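Local coordinates for protein (R)-S-adenosyl-L-methionine hydrolase (Thermus thermophilus, PDB 2CW5) that hydrolyses S-adenosyl-L-methionine to adenosine and L-methionine, working as a homotrimer and lacking chlorinase and fluorinase activity, at residues C[5-10]-C[35-40]; C[64-69]-C[87-92]; C[186-191]-C[228-233]; C[205-210]-C[221-226]. All coordinates share one frame; numbering follows the deposited sequence.

Interaction 1. Residues C[5-10]-C[35-40]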
loop_
_atom_site.group_PDB
_atom_site.type_symbol
_atom_site.label_atom_id
_atom_site.label_comp_id
_atom_site.label_asym_id
_atom_site.label_seq_id
_atom_site.Cartn_x
_atom_site.Cartn_y
_atom_site.Cartn_z
ATOM N N TYR C 5 4.233 8.582 -13.651
ATOM C CA TYR C 5 3.150 7.734 -13.160
ATOM C C TYR C 5 3.746 6.339 -13.051
ATOM O O TYR C 5 4.346 5.827 -14.003
ATOM C CB TYR C 5 1.965 7.793 -14.121
ATOM C CG TYR C 5 1.212 9.104 -13.979
ATOM C CD1 TYR C 5 0.171 9.235 -13.056
ATOM C CD2 TYR C 5 1.596 10.235 -14.702
ATOM C CE1 TYR C 5 -0.468 10.465 -12.853
ATOM C CE2 TYR C 5 0.963 11.473 -14.507
ATOM C CZ TYR C 5 -0.064 11.577 -13.579
ATOM O OH TYR C 5 -0.682 12.790 -13.370
ATOM N N PHE C 6 3.557 5.730 -11.886
ATOM C CA PHE C 6 4.152 4.439 -11.562
ATOM C C PHE C 6 3.183 3.279 -11.291
ATOM O O PHE C 6 2.284 3.373 -10.446
ATOM C CB PHE C 6 5.081 4.695 -10.357
ATOM C CG PHE C 6 5.940 3.533 -9.948
ATOM C CD1 PHE C 6 6.207 2.481 -10.819
ATOM C CD2 PHE C 6 6.504 3.510 -8.668
ATOM C CE1 PHE C 6 7.022 1.419 -10.423
ATOM C CE2 PHE C 6 7.320 2.455 -8.259
ATOM C CZ PHE C 6 7.579 1.405 -9.138
ATOM N N LEU C 7 3.369 2.189 -12.030
ATOM C CA LEU C 7 2.558 0.993 -11.852
ATOM C C LEU C 7 3.487 -0.205 -11.705
ATOM O O LEU C 7 4.533 -0.268 -12.346
ATOM C CB LEU C 7 1.625 0.774 -13.051
ATOM C CG LEU C 7 0.736 -0.479 -12.990
ATOM C CD1 LEU C 7 -0.593 -0.214 -13.703
ATOM C CD2 LEU C 7 1.466 -1.672 -13.617
ATOM N N SER C 8 3.122 -1.149 -10.845
ATOM C CA SER C 8 3.947 -2.338 -10.679
ATOM C C SER C 8 3.148 -3.446 -10.026
ATOM O O SER C 8 1.988 -3.256 -9.667
ATOM C CB SER C 8 5.155 -2.035 -9.791
ATOM O OG SER C 8 4.780 -2.048 -8.421
ATOM N N ASP C 9 3.778 -4.610 -9.887
ATOM C CA ASP C 9 3.155 -5.736 -9.208
ATOM C C ASP C 9 4.035 -6.043 -7.990
ATOM O O ASP C 9 4.041 -7.165 -7.490
ATOM C CB ASP C 9 3.084 -6.961 -10.128
ATOM C CG ASP C 9 4.461 -7.493 -10.514
ATOM O OD1 ASP C 9 5.465 -6.797 -10.266
ATOM O OD2 ASP C 9 4.533 -8.610 -11.074
ATOM N N PHE C 10 4.772 -5.034 -7.524
ATOM C CA PHE C 10 5.679 -5.197 -6.383
ATOM C C PHE C 10 4.987 -5.538 -5.065
ATOM O O PHE C 10 5.614 -6.087 -4.167
ATOM C CB PHE C 10 6.544 -3.944 -6.175
ATOM C CG PHE C 10 7.511 -3.665 -7.297
ATOM C CD1 PHE C 10 7.814 -4.638 -8.245
ATOM C CD2 PHE C 10 8.139 -2.426 -7.388
ATOM C CE1 PHE C 10 8.733 -4.382 -9.269
ATOM C CE2 PHE C 10 9.059 -2.161 -8.406
ATOM C CZ PHE C 10 9.355 -3.141 -9.346
ATOM N N ASP C 35 1.374 7.269 -8.054
ATOM C CA ASP C 35 1.151 5.840 -8.194
ATOM C C ASP C 35 -0.148 5.563 -8.940
ATOM O O ASP C 35 -1.142 6.283 -8.786
ATOM C CB ASP C 35 1.093 5.150 -6.829
ATOM C CG ASP C 35 2.429 5.161 -6.109
ATOM O OD1 ASP C 35 3.465 4.933 -6.765
ATOM O OD2 ASP C 35 2.438 5.378 -4.878
ATOM N N LEU C 36 -0.116 4.531 -9.772
ATOM C CA LEU C 36 -1.295 4.099 -10.503
ATOM C C LEU C 36 -1.819 2.897 -9.722
ATOM O O LEU C 36 -2.952 2.896 -9.245
ATOM C CB LEU C 36 -0.932 3.682 -11.932
ATOM C CG LEU C 36 -0.559 4.816 -12.891
ATOM C CD1 LEU C 36 -0.150 4.241 -14.247
ATOM C CD2 LEU C 36 -1.749 5.748 -13.060
ATOM N N ALA C 37 -0.968 1.883 -9.577
ATOM C CA ALA C 37 -1.325 0.666 -8.850
ATOM C C ALA C 37 -0.065 -0.146 -8.546
ATOM O O ALA C 37 0.870 -0.164 -9.348
ATOM C CB ALA C 37 -2.307 -0.168 -9.677
ATOM N N HIS C 38 -0.041 -0.813 -7.393
ATOM C CA HIS C 38 1.110 -1.618 -6.995
ATOM C C HIS C 38 0.721 -2.961 -6.382
ATOM O O HIS C 38 1.558 -3.856 -6.246
ATOM C CB HIS C 38 1.992 -0.838 -6.002
ATOM C CG HIS C 38 2.675 0.349 -6.608
ATOM N ND1 HIS C 38 3.557 0.239 -7.662
ATOM C CD2 HIS C 38 2.555 1.673 -6.355
ATOM C CE1 HIS C 38 3.947 1.445 -8.035
ATOM N NE2 HIS C 38 3.352 2.334 -7.258
ATOM N N ALA C 39 -0.545 -3.101 -6.007
ATOM C CA ALA C 39 -1.023 -4.342 -5.408
ATOM C C ALA C 39 -1.660 -5.254 -6.456
ATOM O O ALA C 39 -2.644 -5.930 -6.177
ATOM C CB ALA C 39 -2.031 -4.034 -4.293
ATOM N N LEU C 40 -1.096 -5.265 -7.659
ATOM C CA LEU C 40 -1.615 -6.098 -8.744
ATOM C C LEU C 40 -1.074 -7.518 -8.631
ATOM O O LEU C 40 0.030 -7.731 -8.127
ATOM C CB LEU C 40 -1.209 -5.515 -10.103
ATOM C CG LEU C 40 -1.690 -4.095 -10.422
ATOM C CD1 LEU C 40 -1.094 -3.647 -11.746
ATOM C CD2 LEU C 40 -3.213 -4.057 -10.476
HETATM O O HOH W 1 1.385 -7.484 -5.744
#
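His38 sets CG anti to the carbonyl carbon, beside its backbone N (chi1 -68°), and Phe6 sets CG anti to its backbone N (chi1 -173°); the two side chains cross at about a right angle. His38 CE1 lies over the centre of the Phe6 ring, 3.3 Å from Phe6 CD2. The pair is T-shaped, the imidazole edge meeting the phenyl face with the planes at 68°. Both ring nitrogens are engaged: His38 ND1 shares a 2.7 Å hydrogen bond with Ser8 OG, and His38 NE2 donates to Asp35 OD1 over 2.6 Å, from above the carboxylate plane. Ser8 OG in turn accepts from Phe10 N, closing an ST turn where the strand ends. An alanine in place of His38 would probably leave the face of Phe6 without its edge-on partner and Ser8 OG and Asp35 OD1 without their ring nitrogens. The other carboxylate oxygen of Asp35 forms a salt bridge with Lys21 of helix 16-24.

Strands 5-8 and 35-37 run parallel in the mixed sheet of the N-terminal domain, 35-37 being an outermost strand within the chain, and the chain between them includes helix 16-24. Leu36 N donates to Phe6 O (2.7 Å), and Ser8 N to Ala37 O (2.9 Å). Away from the imidazole, Leu7 CD2 packs on Leu40 CD1 at 3.7 Å, beside helix 45-55. Just past the strand, a water donates to both Asp9 O and Leu40 O. Asp9, an adenosine ligand by similarity, receives Gln43 N at OD2, while His38 also packs on Leu12 of a second subunit.

Interaction 2. Residues C[64-69]-C[87-92]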
loop_
_atom_site.group_PDB
_atom_site.type_symbol
_atom_site.label_atom_id
_atom_site.label_comp_id
_atom_site.label_asym_id
_atom_site.label_seq_id
_atom_site.Cartn_x
_atom_site.Cartn_y
_atom_site.Cartn_z
ATOM N N VAL C 64 5.490 10.486 -18.077
ATOM C CA VAL C 64 6.310 9.284 -18.172
ATOM C C VAL C 64 5.593 8.166 -17.425
ATOM O O VAL C 64 5.413 8.245 -16.209
ATOM C CB VAL C 64 7.699 9.496 -17.524
ATOM C CG1 VAL C 64 8.472 8.177 -17.485
ATOM C CG2 VAL C 64 8.475 10.551 -18.291
ATOM N N VAL C 65 5.182 7.133 -18.150
ATOM C CA VAL C 65 4.486 6.004 -17.548
ATOM C C VAL C 65 5.478 4.879 -17.289
ATOM O O VAL C 65 5.908 4.190 -18.218
ATOM C CB VAL C 65 3.365 5.469 -18.470
ATOM C CG1 VAL C 65 2.606 4.338 -17.769
ATOM C CG2 VAL C 65 2.419 6.595 -18.850
ATOM N N LEU C 66 5.854 4.730 -16.023
ATOM C CA LEU C 66 6.781 3.701 -15.584
ATOM C C LEU C 66 5.949 2.520 -15.101
ATOM O O LEU C 66 5.185 2.637 -14.143
ATOM C CB LEU C 66 7.652 4.242 -14.444
ATOM C CG LEU C 66 8.578 3.268 -13.709
ATOM C CD1 LEU C 66 9.548 2.643 -14.695
ATOM C CD2 LEU C 66 9.335 4.012 -12.617
ATOM N N ALA C 67 6.082 1.384 -15.774
ATOM C CA ALA C 67 5.313 0.207 -15.394
ATOM C C ALA C 67 6.219 -1.007 -15.342
ATOM O O ALA C 67 6.806 -1.395 -16.351
ATOM C CB ALA C 67 4.176 -0.020 -16.386
ATOM N N VAL C 68 6.335 -1.607 -14.161
ATOM C CA VAL C 68 7.199 -2.770 -13.991
ATOM C C VAL C 68 6.434 -4.005 -13.531
ATOM O O VAL C 68 6.035 -4.102 -12.367
ATOM C CB VAL C 68 8.322 -2.479 -12.977
ATOM C CG1 VAL C 68 9.257 -3.687 -12.873
ATOM C CG2 VAL C 68 9.099 -1.239 -13.401
ATOM N N VAL C 69 6.229 -4.934 -14.463
ATOM C CA VAL C 69 5.530 -6.195 -14.208
ATOM C C VAL C 69 6.132 -7.248 -15.140
ATOM O O VAL C 69 6.166 -7.051 -16.351
ATOM C CB VAL C 69 4.013 -6.101 -14.528
ATOM C CG1 VAL C 69 3.337 -7.440 -14.239
ATOM C CG2 VAL C 69 3.359 -4.988 -13.711
ATOM N N THR C 87 4.979 8.866 -22.673
ATOM C CA THR C 87 6.224 8.115 -22.731
ATOM C C THR C 87 6.082 6.883 -21.854
ATOM O O THR C 87 5.511 6.948 -20.765
ATOM C CB THR C 87 7.394 8.991 -22.264
ATOM O OG1 THR C 87 7.542 10.084 -23.182
ATOM C CG2 THR C 87 8.700 8.185 -22.210
ATOM N N TYR C 88 6.595 5.758 -22.334
ATOM C CA TYR C 88 6.474 4.505 -21.600
ATOM C C TYR C 88 7.831 3.919 -21.263
ATOM O O TYR C 88 8.742 3.934 -22.087
ATOM C CB TYR C 88 5.672 3.506 -22.438
ATOM C CG TYR C 88 4.361 4.071 -22.938
ATOM C CD1 TYR C 88 3.230 4.080 -22.127
ATOM C CD2 TYR C 88 4.270 4.655 -24.204
ATOM C CE1 TYR C 88 2.037 4.663 -22.558
ATOM C CE2 TYR C 88 3.088 5.242 -24.645
ATOM C CZ TYR C 88 1.975 5.246 -23.815
ATOM O OH TYR C 88 0.810 5.861 -24.226
ATOM N N VAL C 89 7.957 3.413 -20.042
ATOM C CA VAL C 89 9.201 2.805 -19.586
ATOM C C VAL C 89 8.854 1.514 -18.865
ATOM O O VAL C 89 8.143 1.520 -17.862
ATOM C CB VAL C 89 9.960 3.736 -18.622
ATOM C CG1 VAL C 89 11.223 3.041 -18.101
ATOM C CG2 VAL C 89 10.311 5.030 -19.328
ATOM N N GLY C 90 9.348 0.400 -19.389
ATOM C CA GLY C 90 9.061 -0.875 -18.772
ATOM C C GLY C 90 9.530 -2.023 -19.641
ATOM O O GLY C 90 10.187 -1.802 -20.658
ATOM N N PRO C 91 9.214 -3.266 -19.254
ATOM C CA PRO C 91 9.600 -4.472 -19.993
ATOM C C PRO C 91 8.881 -4.613 -21.329
ATOM O O PRO C 91 7.704 -4.276 -21.459
ATOM C CB PRO C 91 9.243 -5.593 -19.026
ATOM C CG PRO C 91 8.029 -5.033 -18.328
ATOM C CD PRO C 91 8.474 -3.618 -18.031
ATOM N N ASP C 92 9.612 -5.101 -22.324
ATOM C CA ASP C 92 9.065 -5.305 -23.658
ATOM C C ASP C 92 8.413 -6.683 -23.671
ATOM O O ASP C 92 8.909 -7.622 -24.301
ATOM C CB ASP C 92 10.194 -5.223 -24.693
ATOM C CG ASP C 92 9.689 -5.247 -26.125
ATOM O OD1 ASP C 92 8.517 -4.885 -26.366
ATOM O OD2 ASP C 92 10.481 -5.612 -27.020
#
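Val65 and Tyr88 lie side by side and point the same way, Val65 CB 3.9 Å from Tyr88 CD1, with CG2 a little farther off near CE1. The tyrosine ring is reached obliquely. Its OH is hydrogen-bonded to Asp103, and Trp100 meets the ring edge-to-face.

On the other face of the sheet Val89 crosses Val64 and Leu66 at a slant. It sits between them, Val89 CG2 4.1 Å from Val64 CG1 and Val89 CG1 3.8 Å from Leu66 CD1. Leu66 CD1 also comes close to Val89 O. Helix 133-147 covers this face, Phe138 touching Leu66 and Leu145 touching Val89.

Between the two layers the backbones pair in regular register: Val65 N donates to Thr87 O (2.6 Å), Val89 N to Val65 O, and Ala67 N to Val89 O (2.9 Å). At Gly90 the chain turns a corner, and a side chain there would run into Ala67 O. In the residue that follows, Pro91 CD comes to 3.2 Å from Ala67 O. Pro91 CG lies 3.4 Å from Val69 O.

Parallel strands with helix 45-55 on the Val65 face and helix 133-147 on the Leu66 and Val89 face belong to the core of an alpha/beta sandwich; here they end close to Asp70, a residue important for activity by similarity.

Interaction 3. Residues C[186-191]-C[228-233]; sequences NAITTL and AGLLEV
Thr189 grips Leu231 O twice. Thr189 N donates to Leu231 O over 3.0 Å, nearly along the C=O axis, and Thr189 OG1 donates to the same Leu231 O over 2.8 Å from above the carbonyl plane. OG1 stands between the backbone N and the carbonyl carbon (chi1 77°), where it also accepts from Leu191 N in an ST turn. A valine in place of Thr189 would probably leave Leu231 O with one of these two donors and Leu191 N without its acceptor, freeing the turn to shift.

Ile188 and Glu232 lie side by side on one face, Ile188 CD1 touching Glu232 CD at 3.3 Å. The Ile188 and Leu230 side chains cross at about a right angle, with Ile188 CG2 4.0 Å from Leu230 CD1. Leu191 and Leu231 run alongside each other, their CB atoms 3.9 Å apart.

The strands are antiparallel neighbours in the beta-barrel-like C-terminal domain. Ala187 and Val233 form a hydrogen-bonded pair, Ala187 N giving to Val233 O at 2.9 Å and Val233 N returning to Ala187 O, while Leu231 N reaches Leu191 O beyond the turn.

Farther out, Tyr50 of helix 45-55 packs against Ile188, Leu230 and Glu232, bringing an N-terminal-domain helix onto this face. Asn186 and Glu232 are S-adenosylmethionine ligands by similarity; Asn186 ND2 is held by Asp182. Val252 and Leu254 of strand 251-254 back Leu191.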
loop_
_atom_site.group_PDB
_atom_site.type_symbol
_atom_site.label_atom_id
_atom_site.label_comp_id
_atom_site.label_asym_id
_atom_site.label_seq_id
_atom_site.Cartn_x
_atom_site.Cartn_y
_atom_site.Cartn_z
ATOM N N ASN C 186 -14.948 -8.875 -10.706
ATOM C CA ASN C 186 -15.733 -8.523 -11.885
ATOM C C ASN C 186 -14.891 -8.930 -13.087
ATOM O O ASN C 186 -13.675 -8.761 -13.082
ATOM C CB ASN C 186 -15.986 -7.008 -11.968
ATOM C CG ASN C 186 -16.851 -6.485 -10.840
ATOM O OD1 ASN C 186 -17.856 -7.095 -10.481
ATOM N ND2 ASN C 186 -16.474 -5.337 -10.286
ATOM N N ALA C 187 -15.533 -9.455 -14.116
ATOM C CA ALA C 187 -14.808 -9.865 -15.310
ATOM C C ALA C 187 -14.835 -8.760 -16.363
ATOM O O ALA C 187 -15.898 -8.240 -16.705
ATOM C CB ALA C 187 -15.414 -11.135 -15.870
ATOM N N ILE C 188 -13.657 -8.393 -16.856
ATOM C CA ILE C 188 -13.538 -7.376 -17.894
ATOM C C ILE C 188 -13.406 -8.139 -19.208
ATOM O O ILE C 188 -12.563 -9.032 -19.318
ATOM C CB ILE C 188 -12.263 -6.518 -17.707
ATOM C CG1 ILE C 188 -12.196 -5.967 -16.279
ATOM C CG2 ILE C 188 -12.240 -5.400 -18.739
ATOM C CD1 ILE C 188 -13.347 -5.046 -15.897
ATOM N N THR C 189 -14.228 -7.803 -20.199
ATOM C CA THR C 189 -14.163 -8.489 -21.482
ATOM C C THR C 189 -13.586 -7.566 -22.543
ATOM O O THR C 189 -13.347 -6.384 -22.287
ATOM C CB THR C 189 -15.553 -8.967 -21.958
ATOM O OG1 THR C 189 -16.294 -7.856 -22.474
ATOM C CG2 THR C 189 -16.328 -9.604 -20.794
ATOM N N THR C 190 -13.360 -8.118 -23.729
ATOM C CA THR C 190 -12.807 -7.362 -24.845
ATOM C C THR C 190 -13.911 -6.759 -25.715
ATOM O O THR C 190 -13.631 -6.133 -26.740
ATOM C CB THR C 190 -11.918 -8.268 -25.733
ATOM O OG1 THR C 190 -12.676 -9.412 -26.154
ATOM C CG2 THR C 190 -10.689 -8.731 -24.967
ATOM N N LEU C 191 -15.164 -6.950 -25.313
ATOM C CA LEU C 191 -16.296 -6.419 -26.074
ATOM C C LEU C 191 -16.488 -4.918 -25.871
ATOM O O LEU C 191 -16.459 -4.428 -24.745
ATOM C CB LEU C 191 -17.583 -7.155 -25.692
ATOM C CG LEU C 191 -17.670 -8.609 -26.150
ATOM C CD1 LEU C 191 -18.981 -9.212 -25.675
ATOM C CD2 LEU C 191 -17.575 -8.672 -27.673
ATOM N N ALA C 228 -14.376 1.917 -18.610
ATOM C CA ALA C 228 -13.342 2.074 -19.632
ATOM C C ALA C 228 -13.886 1.796 -21.029
ATOM O O ALA C 228 -13.131 1.750 -22.000
ATOM C CB ALA C 228 -12.162 1.149 -19.333
ATOM N N GLY C 229 -15.199 1.608 -21.125
ATOM C CA GLY C 229 -15.820 1.344 -22.411
ATOM C C GLY C 229 -15.866 -0.117 -22.822
ATOM O O GLY C 229 -16.210 -0.429 -23.962
ATOM N N LEU C 230 -15.513 -1.017 -21.909
ATOM C CA LEU C 230 -15.536 -2.448 -22.210
ATOM C C LEU C 230 -16.664 -3.129 -21.444
ATOM O O LEU C 230 -16.985 -2.738 -20.316
ATOM C CB LEU C 230 -14.200 -3.092 -21.836
ATOM C CG LEU C 230 -12.969 -2.580 -22.590
ATOM C CD1 LEU C 230 -11.718 -3.295 -22.083
ATOM C CD2 LEU C 230 -13.154 -2.811 -24.082
ATOM N N LEU C 231 -17.270 -4.144 -22.051
ATOM C CA LEU C 231 -18.359 -4.858 -21.395
ATOM C C LEU C 231 -17.803 -5.595 -20.182
ATOM O O LEU C 231 -16.726 -6.187 -20.240
ATOM C CB LEU C 231 -19.024 -5.852 -22.362
ATOM C CG LEU C 231 -20.227 -6.644 -21.822
ATOM C CD1 LEU C 231 -21.103 -7.118 -22.970
ATOM C CD2 LEU C 231 -19.750 -7.825 -20.996
ATOM N N GLU C 232 -18.541 -5.542 -19.079
ATOM C CA GLU C 232 -18.123 -6.202 -17.853
ATOM C C GLU C 232 -19.230 -7.108 -17.331
ATOM O O GLU C 232 -20.401 -6.917 -17.656
ATOM C CB GLU C 232 -17.765 -5.156 -16.790
ATOM C CG GLU C 232 -16.446 -4.431 -17.045
ATOM C CD GLU C 232 -16.166 -3.326 -16.035
ATOM O OE1 GLU C 232 -16.486 -3.503 -14.840
ATOM O OE2 GLU C 232 -15.605 -2.285 -16.434
ATOM N N VAL C 233 -18.841 -8.101 -16.535
ATOM C CA VAL C 233 -19.778 -9.044 -15.928
ATOM C C VAL C 233 -19.526 -9.053 -14.426
ATOM O O VAL C 233 -18.432 -9.399 -13.975
ATOM C CB VAL C 233 -19.578 -10.478 -16.464
ATOM C CG1 VAL C 233 -20.439 -11.462 -15.666
ATOM C CG2 VAL C 233 -19.951 -10.539 -17.935
#

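Interaction 4. Residues C[205-210]-C[221-226]; sequences RRVPVR and PVAYLG
Pro221 meets Val207 first, Pro221 CB lying 4.3 Å from Val207 CG2, while its carbonyl oxygen lies near CD of Pro208. Val207 has CG1 anti to the backbone N (chi1 179°), and this Val207 methyl reaches on to Val222 CA at 3.5 Å and to the backbone N of Ala223.

CB of Val222 points away from the partner strand, yet Val222 CG2 packs at 3.6 Å against Pro208 O and lies 3.9 Å from Arg210 CB. The arginine side chain crosses the valine at about a right angle. The arginine chain bends at chi2 (-68°), and its NH1 donates to Val209 O from above the carbonyl plane.

Ala223 carries both backbone bonds of the contact. Ala223 N donates to Pro208 O over 2.9 Å, and Ala223 O receives Arg210 N at 2.7 Å, so that the two bonds straddle Val209 in a single bridge. Strands 205-208 and 221-225 are the outermost strands of the C-terminal antiparallel sheet as counted within the chain, and this bridge joins the two ends, as expected where a sheet curls into a barrel. Their short axes diverge by 56°. The methyl of Ala223 lies 3.9 Å from Val209 CG2, with Val200 of strand 199-202 beside it.

At Tyr224, CB approaches Arg210 O to 3.3 Å, but the ring leads off to meet Phe213 edge-to-face. Its hydroxyl makes a weak hydrogen bond to OE1 of Glu232, an S-adenosylmethionine ligand by similarity, consistent with this strand lying beside the substrate site.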
loop_
_atom_site.group_PDB
_atom_site.type_symbol
_atom_site.label_atom_id
_atom_site.label_comp_id
_atom_site.label_asym_id
_atom_site.label_seq_id
_atom_site.Cartn_x
_atom_site.Cartn_y
_atom_site.Cartn_z
ATOM N N ARG C 205 -23.191 -19.653 -19.331
ATOM C CA ARG C 205 -24.317 -18.929 -18.750
ATOM C C ARG C 205 -24.804 -17.776 -19.625
ATOM O O ARG C 205 -24.044 -17.211 -20.418
ATOM C CB ARG C 205 -23.933 -18.361 -17.382
ATOM C CG ARG C 205 -23.460 -19.377 -16.359
ATOM C CD ARG C 205 -23.043 -18.663 -15.086
ATOM N NE ARG C 205 -22.494 -19.560 -14.075
ATOM C CZ ARG C 205 -23.192 -20.495 -13.441
ATOM N NH1 ARG C 205 -24.478 -20.664 -13.714
ATOM N NH2 ARG C 205 -22.604 -21.253 -12.525
ATOM N N ARG C 206 -26.078 -17.431 -19.463
ATOM C CA ARG C 206 -26.694 -16.328 -20.190
ATOM C C ARG C 206 -26.877 -15.198 -19.189
ATOM O O ARG C 206 -27.702 -15.291 -18.279
ATOM C CB ARG C 206 -28.053 -16.745 -20.756
ATOM C CG ARG C 206 -27.980 -17.714 -21.927
ATOM C CD ARG C 206 -29.319 -18.416 -22.147
ATOM N NE ARG C 206 -30.412 -17.490 -22.438
ATOM C CZ ARG C 206 -30.584 -16.869 -23.602
ATOM N NH1 ARG C 206 -29.732 -17.072 -24.599
ATOM N NH2 ARG C 206 -31.612 -16.045 -23.769
ATOM N N VAL C 207 -26.100 -14.134 -19.348
ATOM C CA VAL C 207 -26.168 -12.995 -18.443
ATOM C C VAL C 207 -26.835 -11.795 -19.109
ATOM O O VAL C 207 -26.463 -11.400 -20.213
ATOM C CB VAL C 207 -24.752 -12.598 -17.970
ATOM C CG1 VAL C 207 -24.820 -11.394 -17.044
ATOM C CG2 VAL C 207 -24.095 -13.784 -17.263
ATOM N N PRO C 208 -27.843 -11.204 -18.447
ATOM C CA PRO C 208 -28.539 -10.046 -19.009
ATOM C C PRO C 208 -27.709 -8.768 -18.929
ATOM O O PRO C 208 -26.997 -8.535 -17.953
ATOM C CB PRO C 208 -29.803 -9.964 -18.161
ATOM C CG PRO C 208 -29.316 -10.418 -16.822
ATOM C CD PRO C 208 -28.472 -11.627 -17.182
ATOM N N VAL C 209 -27.807 -7.950 -19.968
ATOM C CA VAL C 209 -27.092 -6.687 -20.017
ATOM C C VAL C 209 -28.036 -5.611 -19.496
ATOM O O VAL C 209 -29.200 -5.566 -19.885
ATOM C CB VAL C 209 -26.675 -6.342 -21.457
ATOM C CG1 VAL C 209 -25.952 -5.008 -21.484
ATOM C CG2 VAL C 209 -25.790 -7.443 -22.016
ATOM N N ARG C 210 -27.534 -4.754 -18.615
ATOM C CA ARG C 210 -28.350 -3.691 -18.042
ATOM C C ARG C 210 -27.565 -2.394 -17.879
ATOM O O ARG C 210 -26.347 -2.369 -18.049
ATOM C CB ARG C 210 -28.899 -4.132 -16.681
ATOM C CG ARG C 210 -29.957 -5.226 -16.754
ATOM C CD ARG C 210 -31.244 -4.704 -17.384
ATOM N NE ARG C 210 -32.311 -5.705 -17.403
ATOM C CZ ARG C 210 -32.316 -6.788 -18.173
ATOM N NH1 ARG C 210 -31.308 -7.023 -19.001
ATOM N NH2 ARG C 210 -33.333 -7.636 -18.117
ATOM N N PRO C 221 -25.728 -12.311 -11.358
ATOM C CA PRO C 221 -24.775 -11.774 -12.338
ATOM C C PRO C 221 -25.434 -10.808 -13.322
ATOM O O PRO C 221 -26.580 -11.000 -13.719
ATOM C CB PRO C 221 -24.278 -13.026 -13.037
ATOM C CG PRO C 221 -25.547 -13.823 -13.144
ATOM C CD PRO C 221 -26.159 -13.666 -11.754
ATOM N N VAL C 222 -24.697 -9.780 -13.726
ATOM C CA VAL C 222 -25.222 -8.798 -14.667
ATOM C C VAL C 222 -24.099 -8.233 -15.536
ATOM O O VAL C 222 -22.962 -8.094 -15.080
ATOM C CB VAL C 222 -25.923 -7.644 -13.909
ATOM C CG1 VAL C 222 -24.926 -6.941 -13.000
ATOM C CG2 VAL C 222 -26.548 -6.668 -14.895
ATOM N N ALA C 223 -24.423 -7.922 -16.788
ATOM C CA ALA C 223 -23.448 -7.363 -17.722
ATOM C C ALA C 223 -23.798 -5.902 -17.999
ATOM O O ALA C 223 -24.973 -5.529 -18.023
ATOM C CB ALA C 223 -23.444 -8.161 -19.020
ATOM N N TYR C 224 -22.773 -5.084 -18.216
ATOM C CA TYR C 224 -22.960 -3.658 -18.468
ATOM C C TYR C 224 -21.691 -3.090 -19.089
ATOM O O TYR C 224 -20.629 -3.711 -19.014
ATOM C CB TYR C 224 -23.230 -2.943 -17.143
ATOM C CG TYR C 224 -22.123 -3.166 -16.135
ATOM C CD1 TYR C 224 -20.997 -2.342 -16.108
ATOM C CD2 TYR C 224 -22.155 -4.259 -15.269
ATOM C CE1 TYR C 224 -19.932 -2.605 -15.254
ATOM C CE2 TYR C 224 -21.093 -4.532 -14.411
ATOM C CZ TYR C 224 -19.986 -3.704 -14.410
ATOM O OH TYR C 224 -18.918 -3.988 -13.587
ATOM N N LEU C 225 -21.792 -1.910 -19.694
ATOM C CA LEU C 225 -20.610 -1.293 -20.280
ATOM C C LEU C 225 -19.863 -0.631 -19.129
ATOM O O LEU C 225 -20.418 0.205 -18.416
ATOM C CB LEU C 225 -20.992 -0.248 -21.329
ATOM C CG LEU C 225 -19.817 0.249 -22.180
ATOM C CD1 LEU C 225 -19.305 -0.890 -23.055
ATOM C CD2 LEU C 225 -20.254 1.421 -23.039
ATOM N N GLY C 226 -18.607 -1.022 -18.949
ATOM C CA GLY C 226 -17.803 -0.489 -17.867
ATOM C C GLY C 226 -17.242 0.906 -18.064
ATOM O O GLY C 226 -17.352 1.500 -19.134
#

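Interactions 1 and 2 belong to the mixed sheet of the N-terminal domain, where strands 4-8 and 64-68 are neighbours; their centres lie about 11 Å apart, and Tyr5 and Leu7 probably hydrogen-bond to Leu66 across the join. Interactions 3 and 4 share the antiparallel C-terminal sheet, with centres about 10 Å apart and strands 221-225 and 231-235 adjacent; interaction 4 is nested inside the loop closed by interaction 3. The two pairs come in series along the chain, and between interactions 1 and 3 the nearest atoms remain about 11 Å apart. Residues that bind adenosine or S-adenosylmethionine by similarity occur in both domains, at interactions 1 and 3.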